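Local coordinates for protein ammonium transporter (Kuenenia stuttgartiensis, PDB 6EU6) that probably senses ammonium at the membrane, as the ammonium-transporter-like part of a sensor histidine kinase, and signals its presence across the bilayer, at residues S54-F59 and Q100-S105; S252-I257 and I301-I305. All coordinates share one frame. Numbering follows the deposited sequence.

Contact 1: residues S54-F59 and Q100-S105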
ATOM      1  N   SER A  54       2.885  18.643  10.191  1.00 26.77           N
ATOM      2  CA  SER A  54       3.780  18.935   9.096  1.00 24.84           C
ATOM      3  C   SER A  54       2.981  19.439   7.906  1.00 27.48           C
ATOM      4  O   SER A  54       3.377  20.371   7.228  1.00 27.53           O
ATOM      5  CB  SER A  54       4.704  17.732   8.818  1.00 26.85           C
ATOM      6  OG  SER A  54       4.017  16.612   8.308  1.00 31.07           O
ATOM      7  N   SER A  55       1.794  18.863   7.671  1.00 28.58           N
ATOM      8  CA  SER A  55       0.974  19.294   6.532  1.00 27.23           C
ATOM      9  C   SER A  55       0.572  20.749   6.731  1.00 27.27           C
ATOM     10  O   SER A  55       0.631  21.534   5.816  1.00 28.23           O
ATOM     11  CB  SER A  55      -0.310  18.484   6.425  1.00 30.93           C
ATOM     12  OG  SER A  55      -0.103  17.112   6.049  1.00 30.22           O
ATOM     13  N   LEU A  56       0.068  21.081   7.887  1.00 26.26           N
ATOM     14  CA  LEU A  56      -0.451  22.438   8.071  1.00 30.02           C
ATOM     15  C   LEU A  56       0.677  23.497   8.144  1.00 28.75           C
ATOM     16  O   LEU A  56       0.555  24.584   7.597  1.00 27.89           O
ATOM     17  CB  LEU A  56      -1.309  22.545   9.327  1.00 33.44           C
ATOM     18  CG  LEU A  56      -2.638  21.790   9.318  1.00 41.00           C
ATOM     19  CD1 LEU A  56      -3.326  22.044  10.636  1.00 40.58           C
ATOM     20  CD2 LEU A  56      -3.498  22.284   8.223  1.00 45.94           C
ATOM     21  N   VAL A  57       1.778  23.162   8.791  1.00 27.59           N
ATOM     22  CA  VAL A  57       2.883  24.129   8.932  1.00 29.62           C
ATOM     23  C   VAL A  57       3.521  24.348   7.573  1.00 28.50           C
ATOM     24  O   VAL A  57       3.891  25.461   7.200  1.00 27.73           O
ATOM     25  CB  VAL A  57       3.873  23.637   9.983  1.00 27.81           C
ATOM     26  CG1 VAL A  57       5.180  24.471   9.963  1.00 29.60           C
ATOM     27  CG2 VAL A  57       3.224  23.639  11.332  1.00 29.47           C
ATOM     28  N   PHE A  58       3.630  23.288   6.775  1.00 26.96           N
ATOM     29  CA  PHE A  58       4.273  23.421   5.498  1.00 25.84           C
ATOM     30  C   PHE A  58       3.350  24.158   4.531  1.00 29.74           C
ATOM     31  O   PHE A  58       3.839  24.981   3.738  1.00 27.42           O
ATOM     32  CB  PHE A  58       4.669  22.082   4.875  1.00 26.30           C
ATOM     33  CG  PHE A  58       5.627  22.206   3.708  1.00 26.33           C
ATOM     34  CD1 PHE A  58       6.923  22.567   3.900  1.00 29.85           C
ATOM     35  CD2 PHE A  58       5.218  21.986   2.446  1.00 29.08           C
ATOM     36  CE1 PHE A  58       7.799  22.681   2.832  1.00 28.47           C
ATOM     37  CE2 PHE A  58       6.077  22.103   1.364  1.00 29.87           C
ATOM     38  CZ  PHE A  58       7.386  22.418   1.569  1.00 26.56           C
ATOM     39  N   PHE A  59       2.038  23.886   4.603  1.00 27.74           N
ATOM     40  CA  PHE A  59       1.073  24.659   3.833  1.00 27.42           C
ATOM     41  C   PHE A  59       1.183  26.157   4.190  1.00 29.78           C
ATOM     42  O   PHE A  59       1.195  27.018   3.295  1.00 33.21           O
ATOM     43  CB  PHE A  59      -0.330  24.165   4.062  1.00 28.10           C
ATOM     44  CG  PHE A  59      -1.412  25.029   3.457  1.00 31.35           C
ATOM     45  CD1 PHE A  59      -1.753  24.921   2.125  1.00 32.64           C
ATOM     46  CD2 PHE A  59      -2.123  25.903   4.238  1.00 34.28           C
ATOM     47  CE1 PHE A  59      -2.734  25.739   1.570  1.00 33.53           C
ATOM     48  CE2 PHE A  59      -3.102  26.716   3.696  1.00 33.85           C
ATOM     49  CZ  PHE A  59      -3.387  26.654   2.371  1.00 32.15           C
ATOM     50  N   GLN A 100       6.043  18.326  -2.549  1.00 25.78           N
ATOM     51  CA  GLN A 100       7.010  18.882  -1.646  1.00 27.96           C
ATOM     52  C   GLN A 100       6.454  18.830  -0.218  1.00 28.86           C
ATOM     53  O   GLN A 100       7.223  18.726   0.692  1.00 26.23           O
ATOM     54  CB  GLN A 100       7.364  20.327  -2.041  1.00 29.70           C
ATOM     55  CG  GLN A 100       8.038  20.478  -3.409  1.00 28.21           C
ATOM     56  CD  GLN A 100       9.401  19.772  -3.445  1.00 26.86           C
ATOM     57  OE1 GLN A 100      10.049  19.633  -2.442  1.00 28.27           O
ATOM     58  NE2 GLN A 100       9.791  19.279  -4.610  1.00 32.87           N
ATOM     59  N   MET A 101       5.120  18.893  -0.006  1.00 27.16           N
ATOM     60  CA  MET A 101       4.592  18.744   1.334  1.00 26.39           C
ATOM     61  C   MET A 101       4.931  17.378   1.930  1.00 26.35           C
ATOM     62  O   MET A 101       5.311  17.272   3.091  1.00 25.48           O
ATOM     63  CB  MET A 101       3.054  18.964   1.354  1.00 27.40           C
ATOM     64  CG  MET A 101       2.422  18.836   2.723  1.00 32.69           C
ATOM     65  SD  MET A 101       0.622  19.128   2.627  1.00 31.54           S
ATOM     66  CE  MET A 101       0.738  20.899   2.462  1.00 35.99           C
ATOM     67  N   VAL A 102       4.739  16.317   1.139  1.00 24.28           N
ATOM     68  CA  VAL A 102       5.025  15.010   1.692  1.00 25.11           C
ATOM     69  C   VAL A 102       6.558  14.813   1.898  1.00 25.59           C
ATOM     70  O   VAL A 102       6.972  14.060   2.768  1.00 25.22           O
ATOM     71  CB  VAL A 102       4.351  13.860   0.903  1.00 24.07           C
ATOM     72  CG1 VAL A 102       2.828  14.024   0.965  1.00 27.19           C
ATOM     73  CG2 VAL A 102       4.792  13.781  -0.534  1.00 26.97           C
ATOM     74  N   PHE A 103       7.397  15.436   1.062  1.00 25.27           N
ATOM     75  CA  PHE A 103       8.843  15.535   1.410  1.00 23.75           C
ATOM     76  C   PHE A 103       9.085  16.142   2.798  1.00 26.68           C
ATOM     77  O   PHE A 103       9.836  15.616   3.610  1.00 26.03           O
ATOM     78  CB  PHE A 103       9.600  16.294   0.291  1.00 26.76           C
ATOM     79  CG  PHE A 103      10.054  15.423  -0.839  1.00 25.90           C
ATOM     80  CD1 PHE A 103       9.265  14.390  -1.298  1.00 28.16           C
ATOM     81  CD2 PHE A 103      11.233  15.684  -1.485  1.00 31.70           C
ATOM     82  CE1 PHE A 103       9.676  13.584  -2.335  1.00 28.18           C
ATOM     83  CE2 PHE A 103      11.681  14.837  -2.484  1.00 31.98           C
ATOM     84  CZ  PHE A 103      10.892  13.811  -2.931  1.00 30.68           C
ATOM     85  N   ALA A 104       8.410  17.250   3.096  1.00 26.72           N
ATOM     86  CA  ALA A 104       8.567  17.899   4.374  1.00 27.73           C
ATOM     87  C   ALA A 104       8.095  16.962   5.498  1.00 28.94           C
ATOM     88  O   ALA A 104       8.746  16.907   6.536  1.00 25.70           O
ATOM     89  CB  ALA A 104       7.800  19.235   4.462  1.00 28.30           C
ATOM     90  N   SER A 105       6.981  16.242   5.292  1.00 23.89           N
ATOM     91  CA  SER A 105       6.529  15.322   6.276  1.00 25.00           C
ATOM     92  C   SER A 105       7.532  14.201   6.549  1.00 22.84           C
ATOM     93  O   SER A 105       7.558  13.648   7.678  1.00 24.97           O
ATOM     94  CB  SER A 105       5.192  14.726   5.853  1.00 24.80           C
ATOM     95  OG  SER A 105       4.230  15.793   5.794  1.00 28.53           O
TER
HETATM   96  O   HOH W   1       5.486  14.568   9.351  1.00 28.45           O

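Contact 2: residues S252-I257 and I301-I305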
ATOM      1  N   SER A 252      25.176  -6.654   1.045  1.00 30.58           N
ATOM      2  CA  SER A 252      26.475  -6.284   1.630  1.00 33.31           C
ATOM      3  C   SER A 252      26.343  -6.427   3.114  1.00 34.11           C
ATOM      4  O   SER A 252      27.224  -6.951   3.756  1.00 35.46           O
ATOM      5  CB  SER A 252      26.866  -4.864   1.239  1.00 32.67           C
ATOM      6  OG  SER A 252      26.812  -4.867  -0.181  1.00 45.70           O
ATOM      7  N   ALA A 253      25.217  -5.984   3.658  1.00 28.80           N
ATOM      8  CA  ALA A 253      24.967  -6.147   5.074  1.00 30.42           C
ATOM      9  C   ALA A 253      24.900  -7.594   5.529  1.00 32.08           C
ATOM     10  O   ALA A 253      25.427  -7.915   6.603  1.00 34.49           O
ATOM     11  CB  ALA A 253      23.696  -5.404   5.488  1.00 33.00           C
ATOM     12  N   LEU A 254      24.233  -8.467   4.773  1.00 33.03           N
ATOM     13  CA  LEU A 254      24.152  -9.847   5.156  1.00 35.30           C
ATOM     14  C   LEU A 254      25.564 -10.381   5.241  1.00 40.02           C
ATOM     15  O   LEU A 254      25.871 -11.087   6.186  1.00 38.13           O
ATOM     16  CB  LEU A 254      23.383 -10.734   4.177  1.00 38.66           C
ATOM     17  CG  LEU A 254      21.861 -10.516   4.124  1.00 41.06           C
ATOM     18  CD1 LEU A 254      21.318 -11.333   2.947  1.00 43.47           C
ATOM     19  CD2 LEU A 254      21.289 -10.865   5.518  1.00 44.64           C
ATOM     20  N   ILE A 255      26.408 -10.023   4.281  1.00 33.68           N
ATOM     21  CA  ILE A 255      27.753 -10.572   4.260  1.00 40.52           C
ATOM     22  C   ILE A 255      28.592 -10.056   5.433  1.00 47.52           C
ATOM     23  O   ILE A 255      29.152 -10.861   6.127  1.00 45.50           O
ATOM     24  CB  ILE A 255      28.429 -10.370   2.900  1.00 38.74           C
ATOM     25  CG1 ILE A 255      27.704 -11.189   1.861  1.00 36.39           C
ATOM     26  CG2 ILE A 255      29.913 -10.754   2.963  1.00 49.45           C
ATOM     27  CD1 ILE A 255      27.966 -10.676   0.489  1.00 37.60           C
ATOM     28  N   PHE A 256      28.653  -8.732   5.621  1.00 43.87           N
ATOM     29  CA  PHE A 256      29.438  -8.055   6.631  1.00 44.97           C
ATOM     30  C   PHE A 256      28.974  -8.424   8.040  1.00 46.81           C
ATOM     31  O   PHE A 256      29.798  -8.579   8.943  1.00 47.66           O
ATOM     32  CB  PHE A 256      29.320  -6.536   6.428  1.00 44.85           C
ATOM     33  CG  PHE A 256      30.032  -5.691   7.474  1.00 44.21           C
ATOM     34  CD1 PHE A 256      31.406  -5.561   7.448  1.00 44.94           C
ATOM     35  CD2 PHE A 256      29.317  -5.002   8.453  1.00 49.09           C
ATOM     36  CE1 PHE A 256      32.065  -4.758   8.383  1.00 48.66           C
ATOM     37  CE2 PHE A 256      29.971  -4.226   9.416  1.00 48.80           C
ATOM     38  CZ  PHE A 256      31.356  -4.101   9.371  1.00 44.06           C
ATOM     39  N   ILE A 257      27.653  -8.492   8.249  1.00 41.02           N
ATOM     40  CA  ILE A 257      27.129  -8.818   9.542  1.00 43.21           C
ATOM     41  C   ILE A 257      27.441 -10.284   9.915  1.00 52.05           C
ATOM     42  O   ILE A 257      27.724 -10.524  11.096  1.00 45.65           O
ATOM     43  CB  ILE A 257      25.615  -8.568   9.687  1.00 44.85           C
ATOM     44  CG1 ILE A 257      25.279  -7.067   9.577  1.00 43.28           C
ATOM     45  CG2 ILE A 257      25.121  -9.049  11.038  1.00 46.97           C
ATOM     46  CD1 ILE A 257      23.785  -6.797   9.264  1.00 44.08           C
ATOM     47  N   ILE A 301      27.443  -1.184   4.558  1.00 36.29           N
ATOM     48  CA  ILE A 301      28.512  -1.389   5.523  1.00 34.17           C
ATOM     49  C   ILE A 301      28.781  -0.115   6.341  1.00 29.45           C
ATOM     50  O   ILE A 301      28.869  -0.185   7.555  1.00 33.59           O
ATOM     51  CB  ILE A 301      29.776  -1.849   4.764  1.00 36.59           C
ATOM     52  CG1 ILE A 301      29.515  -3.257   4.216  1.00 42.62           C
ATOM     53  CG2 ILE A 301      31.014  -1.863   5.630  1.00 40.24           C
ATOM     54  CD1 ILE A 301      30.412  -3.586   3.065  1.00 47.82           C
ATOM     55  N   LEU A 302      28.954   1.032   5.703  1.00 28.62           N
ATOM     56  CA  LEU A 302      29.320   2.214   6.468  1.00 29.42           C
ATOM     57  C   LEU A 302      28.207   2.597   7.439  1.00 34.63           C
ATOM     58  O   LEU A 302      28.462   3.152   8.550  1.00 31.07           O
ATOM     59  CB  LEU A 302      29.634   3.397   5.585  1.00 31.68           C
ATOM     60  CG  LEU A 302      30.891   3.261   4.715  1.00 34.21           C
ATOM     61  CD1 LEU A 302      31.105   4.508   3.881  1.00 35.66           C
ATOM     62  CD2 LEU A 302      32.054   3.118   5.646  1.00 35.70           C
ATOM     63  N   ALA A 303      26.963   2.326   7.049  1.00 31.92           N
ATOM     64  CA  ALA A 303      25.845   2.718   7.917  1.00 31.75           C
ATOM     65  C   ALA A 303      25.789   1.850   9.188  1.00 28.91           C
ATOM     66  O   ALA A 303      25.461   2.331  10.270  1.00 29.62           O
ATOM     67  CB  ALA A 303      24.533   2.655   7.167  1.00 33.25           C
ATOM     68  N   ILE A 304      26.137   0.571   9.047  1.00 27.57           N
ATOM     69  CA  ILE A 304      26.161  -0.341  10.158  1.00 32.22           C
ATOM     70  C   ILE A 304      27.339   0.037  11.094  1.00 31.44           C
ATOM     71  O   ILE A 304      27.157  -0.037  12.309  1.00 32.37           O
ATOM     72  CB  ILE A 304      26.327  -1.792   9.672  1.00 34.00           C
ATOM     73  CG1 ILE A 304      25.028  -2.243   8.994  1.00 41.13           C
ATOM     74  CG2 ILE A 304      26.666  -2.737  10.822  1.00 34.46           C
ATOM     75  CD1 ILE A 304      25.212  -3.571   8.271  1.00 38.70           C
ATOM     76  N   ILE A 305      28.475   0.468  10.514  1.00 31.83           N
ATOM     77  CA  ILE A 305      29.607   0.865  11.334  1.00 31.31           C
ATOM     78  C   ILE A 305      29.170   2.085  12.125  1.00 30.06           C
ATOM     79  O   ILE A 305      29.370   2.192  13.350  1.00 32.45           O
ATOM     80  CB  ILE A 305      30.835   1.132  10.475  1.00 33.70           C
ATOM     81  CG1 ILE A 305      31.356  -0.223   9.953  1.00 36.68           C
ATOM     82  CG2 ILE A 305      31.924   1.893  11.279  1.00 35.59           C
ATOM     83  CD1 ILE A 305      32.310  -0.120   8.786  1.00 35.96           C
TER

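Contact 1: residues S54-F59 and Q100-S105
Two helical segments of the Amt fold, 54-59 on helix 40-67 and 100-105 on helix 93-114, cross with their axes 9.1 Å apart. Their N-to-C directions make 125°, a steep crossing with an antiparallel tendency. The backbones come closest at Ser54 and Ser105, with CA atoms 5.3 Å apart; the Phe58 and Met101 CA atoms are 6.3 Å apart. Small Ser54 and Ser105 permit the closer approach.

Phe58 fills the gap between the helices. Ala104 CB lies over one face of its ring, 3.8 Å from the Phe58 centroid, in a CH-pi contact. Phe58 CD2 packs 3.9 Å from Met101 CB. The Met101 side chain is extended (chi1 and chi2 both t) and reaches the backbone of helix 40-67. Its CE lies 3.4 Å from Ser55 O and 3.8 Å from Phe59 CB.

The contact is buried and lies beside a subunit interface of the trimer. Ser55 OG hydrogen-bonds to Thr51 O of its own helix and to Asn243 of a second subunit, which also packs on Met101.

The polar end is a serine pair: Ser54 OG and Ser105 OG are hydrogen-bonded at 2.7 Å. A water bridges Ser54 OG (2.7 Å) and Ser105 O (2.8 Å).

Contact 2: residues S252-I257 and I301-I305
Phe256 is the main wedge between segments 252-257 and 301-305. Its chi1 of 177° (t) carries the ring across to the other helix. Ile301 CG2 sits over one ring face, 4.1 Å from the Phe256 centroid and only 11° off the ring normal. This is a CH-pi contact. Ile304 CG2 meets the ring edge, 3.9 Å from Phe256 CE2. At the tip of the ring, Phe256 CZ is 3.9 Å from Ile305 CG1.

The three isoleucines of 301-305 share one rotamer, chi1 m and chi2 t. Their different positions around the helix let them meet different parts of the other segment. Ile301 extends back along the Phe256 side chain, with CG1 4.0 Å from Phe256 CB, and its CD1 reaches Ser252 CB at 4.2 Å. Ile304 points its CA-to-CB bond at the other helix. Its CD1 lies 3.7 Å from Ala253 CB and 3.7 Å from Ile257 CD1. Ile257 is also m,t, which brings its CD1 to this meeting point.

The contact is apolar. The hydroxyl of Ser252 is hydrogen-bonded to Ser248 O in its own helix.

The axes are 10.0 Å apart at 51°, and the CA atoms of Ala253 and Ile301 are 6.0 Å apart. The contact joins helix 234-261 to helix 289-312 in the Amt helical bundle. Helix 266-280 packs against both, touching Ala253 through Ala272 and Ala303 through Ala275. On another side, Leu254 packs on Val49 of the third subunit.

Contacts 1 and 2 lie on opposite sides of the chain's centre. Their centres are 33 Å apart and their nearest atoms about 20 Å apart, so they do not touch. Both segments of contact 1 precede those of contact 2 in the chain. Contact 1 lies deeper, about 13 Å from the chain centre against 20 Å for contact 2. Helix 40-67 of one subunit packs on helix 234-261 of the next, so one kind of trimer interface borders both contacts. The Gln100 side chain is about 3 Å from a MES molecule, probably from the crystallisation liquor, with a weak hydrogen bond. A dodecyl maltoside lies about 8 Å from the Ile257 side chain, too far for contact.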